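Local coordinates for protein DnaJ homolog dnj-2 (Caenorhabditis elegans, PDB 2QSA) that probably serves as an Hsp40-type co-chaperone of an Hsp70 partner, represented here by the N-terminal J domain of a longer membrane protein, at residues 16-21 with 83-88; 20-25 with 38-43; 31-36 with 71-76. All coordinates share one frame; numbering follows the deposited sequence. Where two conformers were deposited one is given.

Contact 1 of 3, residues 16-21 with 83-88; sequences NCYDVL and YYLDHP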
# COMPACT_ATOMS: atom_id res chain seq x y z
N ASN A 16 -4.99 -3.19 4.27
CA ASN A 16 -5.59 -2.45 3.14
C ASN A 16 -4.72 -1.20 2.87
O ASN A 16 -4.34 -0.45 3.80
CB ASN A 16 -7.02 -2.08 3.56
CG ASN A 16 -7.74 -1.21 2.53
OD1 ASN A 16 -7.18 -0.28 1.97
ND2 ASN A 16 -9.02 -1.49 2.33
N CYS A 17 -4.27 -1.01 1.62
CA CYS A 17 -3.34 0.12 1.33
C CYS A 17 -3.93 1.51 1.67
O CYS A 17 -3.16 2.44 2.04
CB CYS A 17 -2.91 0.13 -0.16
SG CYS A 17 -1.98 -1.30 -0.71
N TYR A 18 -5.25 1.67 1.48
CA TYR A 18 -5.87 2.95 1.93
C TYR A 18 -5.65 3.13 3.45
O TYR A 18 -5.30 4.22 3.90
CB TYR A 18 -7.35 2.97 1.64
CG TYR A 18 -7.71 3.02 0.20
CD1 TYR A 18 -7.72 4.26 -0.50
CD2 TYR A 18 -8.05 1.86 -0.49
CE1 TYR A 18 -8.12 4.31 -1.86
CE2 TYR A 18 -8.47 1.91 -1.86
CZ TYR A 18 -8.47 3.14 -2.53
OH TYR A 18 -8.87 3.19 -3.85
N ASP A 19 -5.85 2.06 4.22
CA ASP A 19 -5.67 2.16 5.69
C ASP A 19 -4.22 2.43 6.05
O ASP A 19 -3.95 3.16 6.99
CB ASP A 19 -6.10 0.87 6.38
CG ASP A 19 -7.60 0.60 6.24
OD1 ASP A 19 -8.35 1.51 5.92
OD2 ASP A 19 -8.01 -0.55 6.55
N VAL A 20 -3.29 1.82 5.29
CA VAL A 20 -1.87 2.05 5.56
C VAL A 20 -1.50 3.54 5.55
O VAL A 20 -0.73 4.01 6.40
CB VAL A 20 -0.96 1.28 4.53
CG1 VAL A 20 0.52 1.70 4.68
CG2 VAL A 20 -1.10 -0.24 4.74
N LEU A 21 -2.05 4.27 4.58
CA LEU A 21 -1.83 5.70 4.48
C LEU A 21 -2.86 6.57 5.19
O LEU A 21 -2.78 7.80 5.13
CB LEU A 21 -1.72 6.08 3.00
CG LEU A 21 -0.53 5.41 2.26
CD1 LEU A 21 -0.53 5.85 0.77
CD2 LEU A 21 0.81 5.80 2.89
N TYR A 83 -10.58 -3.17 -7.82
CA TYR A 83 -11.24 -4.37 -8.33
C TYR A 83 -10.97 -5.59 -7.40
O TYR A 83 -11.88 -6.34 -7.03
CB TYR A 83 -10.78 -4.66 -9.75
CG TYR A 83 -11.64 -5.72 -10.39
CD1 TYR A 83 -12.72 -5.37 -11.18
CD2 TYR A 83 -11.38 -7.06 -10.16
CE1 TYR A 83 -13.51 -6.34 -11.76
CE2 TYR A 83 -12.15 -8.06 -10.74
CZ TYR A 83 -13.23 -7.68 -11.53
OH TYR A 83 -14.01 -8.66 -12.11
N TYR A 84 -9.71 -5.75 -7.03
CA TYR A 84 -9.31 -6.78 -6.05
C TYR A 84 -10.04 -6.67 -4.71
O TYR A 84 -10.52 -7.67 -4.18
CB TYR A 84 -7.81 -6.59 -5.85
CG TYR A 84 -7.17 -7.27 -4.66
CD1 TYR A 84 -7.01 -8.67 -4.64
CD2 TYR A 84 -6.60 -6.50 -3.60
CE1 TYR A 84 -6.35 -9.31 -3.56
CE2 TYR A 84 -5.94 -7.13 -2.52
CZ TYR A 84 -5.79 -8.50 -2.51
OH TYR A 84 -5.11 -9.09 -1.47
N LEU A 85 -10.12 -5.45 -4.17
CA LEU A 85 -10.87 -5.24 -2.92
C LEU A 85 -12.34 -5.69 -3.10
O LEU A 85 -12.93 -6.32 -2.22
CB LEU A 85 -10.84 -3.78 -2.48
CG LEU A 85 -9.48 -3.25 -2.01
CD1 LEU A 85 -9.70 -1.77 -1.61
CD2 LEU A 85 -8.90 -4.07 -0.80
N ASP A 86 -12.90 -5.34 -4.25
CA ASP A 86 -14.33 -5.56 -4.55
C ASP A 86 -14.64 -7.00 -4.97
O ASP A 86 -15.82 -7.44 -4.86
CB ASP A 86 -14.81 -4.57 -5.63
CG ASP A 86 -14.87 -3.14 -5.14
OD1 ASP A 86 -14.77 -2.89 -3.90
OD2 ASP A 86 -14.99 -2.23 -6.01
N HIS A 87 -13.63 -7.72 -5.46
CA HIS A 87 -13.85 -9.06 -6.03
C HIS A 87 -12.79 -10.05 -5.54
O HIS A 87 -12.03 -10.57 -6.33
CB HIS A 87 -13.86 -9.00 -7.57
CG HIS A 87 -14.71 -7.91 -8.13
ND1 HIS A 87 -16.06 -8.06 -8.39
CD2 HIS A 87 -14.41 -6.63 -8.46
CE1 HIS A 87 -16.54 -6.93 -8.87
NE2 HIS A 87 -15.57 -6.05 -8.92
N PRO A 88 -12.73 -10.27 -4.21
CA PRO A 88 -11.71 -11.14 -3.64
C PRO A 88 -11.76 -12.58 -4.15
O PRO A 88 -10.75 -13.27 -4.15
CB PRO A 88 -12.02 -11.11 -2.13
CG PRO A 88 -13.54 -10.77 -2.07
CD PRO A 88 -13.64 -9.73 -3.17

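Contact 2 of 3, residues 20-25 with 38-43; sequences VLEVNR and RALARK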
# COMPACT_ATOMS: atom_id res chain seq x y z
N VAL A 20 -3.29 1.82 5.29
CA VAL A 20 -1.87 2.05 5.56
C VAL A 20 -1.50 3.54 5.55
O VAL A 20 -0.73 4.01 6.40
CB VAL A 20 -0.96 1.28 4.53
CG1 VAL A 20 0.52 1.70 4.68
CG2 VAL A 20 -1.10 -0.24 4.74
N LEU A 21 -2.05 4.27 4.58
CA LEU A 21 -1.83 5.70 4.48
C LEU A 21 -2.86 6.57 5.19
O LEU A 21 -2.78 7.80 5.13
CB LEU A 21 -1.72 6.08 3.00
CG LEU A 21 -0.53 5.41 2.26
CD1 LEU A 21 -0.53 5.85 0.77
CD2 LEU A 21 0.81 5.80 2.89
N GLU A 22 -3.80 5.94 5.90
CA GLU A 22 -4.88 6.63 6.63
C GLU A 22 -5.64 7.57 5.68
O GLU A 22 -5.97 8.71 6.03
CB GLU A 22 -4.31 7.34 7.89
CG GLU A 22 -3.49 6.38 8.81
CD GLU A 22 -2.64 7.08 9.93
OE1 GLU A 22 -2.22 8.25 9.80
OE2 GLU A 22 -2.33 6.39 10.93
N VAL A 23 -5.88 7.11 4.45
CA VAL A 23 -6.72 7.83 3.50
C VAL A 23 -8.01 7.06 3.29
O VAL A 23 -8.09 5.86 3.58
CB VAL A 23 -6.04 8.10 2.14
CG1 VAL A 23 -4.87 9.04 2.31
CG2 VAL A 23 -5.61 6.84 1.52
N ASN A 24 -9.02 7.74 2.78
CA ASN A 24 -10.34 7.15 2.69
C ASN A 24 -10.63 6.87 1.22
O ASN A 24 -10.59 7.79 0.41
CB ASN A 24 -11.34 8.17 3.29
CG ASN A 24 -12.77 7.71 3.23
OD1 ASN A 24 -13.07 6.60 2.77
ND2 ASN A 24 -13.68 8.56 3.73
N ARG A 25 -10.93 5.62 0.85
CA ARG A 25 -11.25 5.32 -0.55
C ARG A 25 -12.38 6.22 -1.10
O ARG A 25 -12.30 6.74 -2.21
CB ARG A 25 -11.62 3.85 -0.74
CG ARG A 25 -11.99 3.47 -2.14
CD ARG A 25 -12.25 1.97 -2.26
NE ARG A 25 -12.83 1.65 -3.58
CZ ARG A 25 -13.27 0.45 -3.94
NH1 ARG A 25 -13.22 -0.56 -3.10
NH2 ARG A 25 -13.78 0.28 -5.15
N ARG A 38 3.82 11.42 2.16
CA ARG A 38 5.04 12.15 2.52
C ARG A 38 5.21 12.23 4.05
O ARG A 38 6.32 12.06 4.55
CB ARG A 38 5.09 13.55 1.88
CG ARG A 38 5.22 13.49 0.34
CD ARG A 38 4.82 14.82 -0.35
NE ARG A 38 5.79 15.88 -0.01
CZ ARG A 38 6.95 16.07 -0.64
NH1 ARG A 38 7.34 15.31 -1.69
NH2 ARG A 38 7.75 17.03 -0.19
N ALA A 39 4.10 12.44 4.76
CA ALA A 39 4.13 12.52 6.23
C ALA A 39 4.51 11.19 6.84
O ALA A 39 5.33 11.14 7.76
CB ALA A 39 2.78 12.99 6.77
N LEU A 40 3.90 10.10 6.34
CA LEU A 40 4.15 8.75 6.95
C LEU A 40 5.54 8.25 6.57
O LEU A 40 6.21 7.62 7.40
CB LEU A 40 3.10 7.76 6.51
CG LEU A 40 1.78 8.01 7.25
CD1 LEU A 40 0.58 7.24 6.58
CD2 LEU A 40 1.94 7.68 8.76
N ALA A 41 5.96 8.52 5.33
CA ALA A 41 7.35 8.20 4.89
C ALA A 41 8.38 8.91 5.76
O ALA A 41 9.35 8.28 6.20
CB ALA A 41 7.56 8.56 3.41
N ARG A 42 8.14 10.19 6.07
CA ARG A 42 9.02 10.92 6.98
C ARG A 42 9.04 10.27 8.35
O ARG A 42 10.10 10.08 8.93
CB ARG A 42 8.59 12.37 7.13
CG ARG A 42 9.03 13.25 5.98
CD ARG A 42 8.89 14.73 6.36
NE ARG A 42 7.49 15.15 6.49
CZ ARG A 42 6.67 15.40 5.46
NH1 ARG A 42 7.09 15.24 4.21
NH2 ARG A 42 5.42 15.79 5.68
N LYS A 43 7.86 9.93 8.85
CA LYS A 43 7.75 9.32 10.19
C LYS A 43 8.52 7.99 10.31
O LYS A 43 9.10 7.70 11.35
CB LYS A 43 6.27 9.12 10.54
CG LYS A 43 6.03 8.41 11.89
CD LYS A 43 4.54 8.15 12.13
CE LYS A 43 4.31 7.54 13.55
NZ LYS A 43 3.00 6.84 13.56

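Contact 3 of 3, residues 31-36 with 71-76; sequences QKLAKA and TLKDDE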
# COMPACT_ATOMS: atom_id res chain seq x y z
N GLN A 31 -3.90 14.58 -4.34
CA GLN A 31 -3.29 15.57 -3.50
C GLN A 31 -3.23 15.08 -2.04
O GLN A 31 -2.15 15.10 -1.41
CB GLN A 31 -4.06 16.88 -3.67
CG GLN A 31 -3.41 18.11 -3.24
CD GLN A 31 -4.30 19.31 -3.64
OE1 GLN A 31 -4.22 19.88 -4.77
NE2 GLN A 31 -5.13 19.71 -2.70
N LYS A 32 -4.37 14.61 -1.51
CA LYS A 32 -4.44 14.08 -0.16
C LYS A 32 -3.52 12.88 -0.01
O LYS A 32 -2.91 12.69 1.05
CB LYS A 32 -5.87 13.62 0.18
CG LYS A 32 -6.89 14.73 0.19
CD LYS A 32 -8.23 14.11 0.56
CE LYS A 32 -9.39 15.00 0.26
NZ LYS A 32 -10.57 14.30 0.83
N LEU A 33 -3.51 12.02 -1.04
CA LEU A 33 -2.70 10.78 -1.02
C LEU A 33 -1.22 11.16 -0.90
O LEU A 33 -0.49 10.57 -0.08
CB LEU A 33 -2.93 9.98 -2.30
CG LEU A 33 -2.13 8.66 -2.33
CD1 LEU A 33 -2.74 7.64 -1.33
CD2 LEU A 33 -2.14 8.10 -3.73
N ALA A 34 -0.78 12.14 -1.68
CA ALA A 34 0.66 12.50 -1.66
C ALA A 34 1.02 13.08 -0.27
O ALA A 34 2.08 12.80 0.30
CB ALA A 34 0.99 13.51 -2.77
N LYS A 35 0.13 13.91 0.28
CA LYS A 35 0.44 14.54 1.57
C LYS A 35 0.58 13.46 2.66
O LYS A 35 1.48 13.52 3.52
CB LYS A 35 -0.69 15.52 1.91
CG LYS A 35 -0.51 16.23 3.25
CD LYS A 35 -1.83 16.96 3.64
CE LYS A 35 -1.74 17.81 4.91
NZ LYS A 35 -0.71 18.84 4.91
N ALA A 36 -0.32 12.47 2.59
CA ALA A 36 -0.37 11.35 3.58
C ALA A 36 0.91 10.50 3.46
O ALA A 36 1.56 10.22 4.47
CB ALA A 36 -1.61 10.50 3.36
N THR A 71 0.76 1.76 -5.15
CA THR A 71 -0.49 1.11 -5.56
C THR A 71 -1.57 2.15 -5.82
O THR A 71 -2.34 2.00 -6.78
CB THR A 71 -0.94 0.17 -4.45
OG1 THR A 71 0.09 -0.83 -4.27
CG2 THR A 71 -2.31 -0.48 -4.77
N LEU A 72 -1.64 3.18 -4.97
CA LEU A 72 -2.77 4.09 -5.05
C LEU A 72 -2.52 5.29 -5.96
O LEU A 72 -3.47 5.92 -6.42
CB LEU A 72 -3.21 4.55 -3.66
CG LEU A 72 -3.69 3.39 -2.75
CD1 LEU A 72 -3.96 3.94 -1.33
CD2 LEU A 72 -4.94 2.77 -3.38
N LYS A 73 -1.25 5.64 -6.18
CA LYS A 73 -0.92 6.85 -6.96
C LYS A 73 -0.99 6.61 -8.46
O LYS A 73 -1.24 7.55 -9.24
CB LYS A 73 0.47 7.39 -6.58
CG LYS A 73 0.90 8.68 -7.27
CD LYS A 73 0.09 9.88 -6.82
CE LYS A 73 0.77 11.21 -7.20
NZ LYS A 73 1.17 11.24 -8.65
N ASP A 74 -0.70 5.36 -8.84
CA ASP A 74 -0.76 4.96 -10.25
C ASP A 74 -2.20 4.61 -10.63
O ASP A 74 -2.82 3.73 -10.05
CB ASP A 74 0.14 3.75 -10.50
CG ASP A 74 0.19 3.38 -11.97
OD1 ASP A 74 0.80 4.17 -12.73
OD2 ASP A 74 -0.39 2.33 -12.35
N ASP A 75 -2.74 5.31 -11.63
CA ASP A 75 -4.18 5.10 -11.96
C ASP A 75 -4.58 3.65 -12.28
O ASP A 75 -5.63 3.17 -11.85
CB ASP A 75 -4.59 5.99 -13.13
CG ASP A 75 -4.47 7.46 -12.81
OD1 ASP A 75 -4.14 7.83 -11.67
OD2 ASP A 75 -4.65 8.25 -13.75
N GLU A 76 -3.72 2.98 -13.05
CA GLU A 76 -3.96 1.60 -13.47
C GLU A 76 -3.87 0.64 -12.28
O GLU A 76 -4.76 -0.21 -12.11
CB GLU A 76 -2.99 1.17 -14.57
CG GLU A 76 -3.25 -0.21 -15.13
CD GLU A 76 -2.52 -0.46 -16.43
OE1 GLU A 76 -1.55 0.27 -16.76
OE2 GLU A 76 -2.93 -1.39 -17.14

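Contact 1 of 3, residues 16-21 with 83-88
Asn-16 meets Leu-85 through its amide nitrogen: ND2 lies 4.0 Å from Leu-85 CD1, and the two side chains cross at about a right angle. The other end of the same amide serves its own segment. OD1 accepts from Tyr-18 N at 2.8 Å, and the angle of 127° at the hydrogen marks this N-cap bond of helix 17-20 as weak. With CG anti to the backbone N (chi1 176°), the amide is carried toward Leu-85, and its rotation (chi2 -43°) points OD1 back to Tyr-18 N and ND2 at the leucine. Cys-17 ties the helix start into the fold: its SG is joined to Cys-12 by a disulfide, and its backbone N donates to Tyr-81 OH of the facing helix. Tyr-18 gives the apolar part of the contact. Leu-85 CD1 comes in at the ring edge, near the ring plane, 3.9 Å from Tyr-18 CE2, while the phenol OH hydrogen-bonds to Asp-82 one turn earlier on helix 75-86. One methyl of Leu-85 thus touches both an amide and a ring edge, and just 104 Å² is buried in all. This is the docking of a short first helix against the helix following the central hairpin, as expected in a J domain.

Contact 2 of 3, residues 20-25 with 38-43
Leu-40 of helix 30-43 packs on the Schellman motif that ends helix 17-20, joining the first helix of the J domain to the first arm of its helical hairpin. Glu-22 is where the chain leaves helical geometry, its phi of 54° being the positive value the motif needs. The apolar contact is made mostly by one methyl of Leu-40. Its CD1 sits 3.5 Å from Leu-21 CA and equally 3.5 Å from Val-20 O, pressing on the backbone of the last turn rather than only on side chains. The leucine pair itself meets by methyls, Leu-21 CD2 and Leu-40 CD1 being 4.0 Å apart. The first torsion of Leu-40 (chi1 -75°), with CG beside its own backbone N and anti to the carbonyl carbon, sends the branch toward segment 20-25 and sets CD1 at the backbone of the turn. No hydrogen bond crosses between the segments. Within helix 30-43, Lys-43 N donates to Ala-39 O at 3.0 Å. Charge adds little direct contact: Glu-22 OE2 and Lys-43 NZ stay 6.0 Å apart, so any attraction is probably long-range. On the exposed side, the carboxylate oxygen Glu-22 OE1 approaches Leu-40 CD2 to 4.3 Å.

Contact 3 of 3, residues 31-36 with 71-76
Ala-36 N donates to Lys-32 O at 3.0 Å, a backbone bond that keeps regular the helical turn from which Leu-33 reaches across to Leu-72 and Lys-73. No hydrogen bond spans the two segments, so the junction rests on the packing of this one leucine. Its CG stands anti to the backbone N (chi1 -179°), which extends the branch toward the end of helix 52-73. CD2 meets backbone and CB atoms: it is 3.6 Å from Leu-72 C and likewise 3.6 Å from Lys-73 N, with Leu-72 CB close by at 3.7 Å. CD1 meets the Leu-72 side chain, at 3.9 Å from Leu-72 CD1, and the two leucines cross at about a right angle. Of the Lys-73 side chain, CB comes within 3.9 Å of Leu-33 CD2. An added tie at the start of the next helix is the salt bridge between Asp-75 and Lys-30. With an alanine in place of Leu-33, both methyls would be gone, and Leu-72 would probably lose part of its apolar cover, opening a gap between the two helices. Leu-33 near the start of helix 30-43 faces Leu-72 and Lys-73 at the end of helix 52-73, with the connecting loop at the far end: this is the antiparallel helical hairpin of the J domain.

Overall arrangement
The three contacts adjoin one another. Contacts 1 and 2 overlap at the end of helix 17-20, sharing Val-20 and Leu-21; their centres are 15 Å apart, and a salt bridge of 2.9 Å from Arg-25 NH1 to Asp-86 OD1 ties the loop of contact 2 to the helix of contact 1. Contacts 2 and 3 share helix 30-43, centres 10 Å apart, with Leu-21 CD1 packed 3.5 Å from Leu-33 CD1. Contact 3 is nested in the chain between the halves of contact 1, their centres 13 Å apart, and Tyr-18 CZ lies 3.6 Å from Leu-72 CD2. The loop after helix 30-43 carries the His-Pro-Asp signature through which J domains typically act on Hsp70.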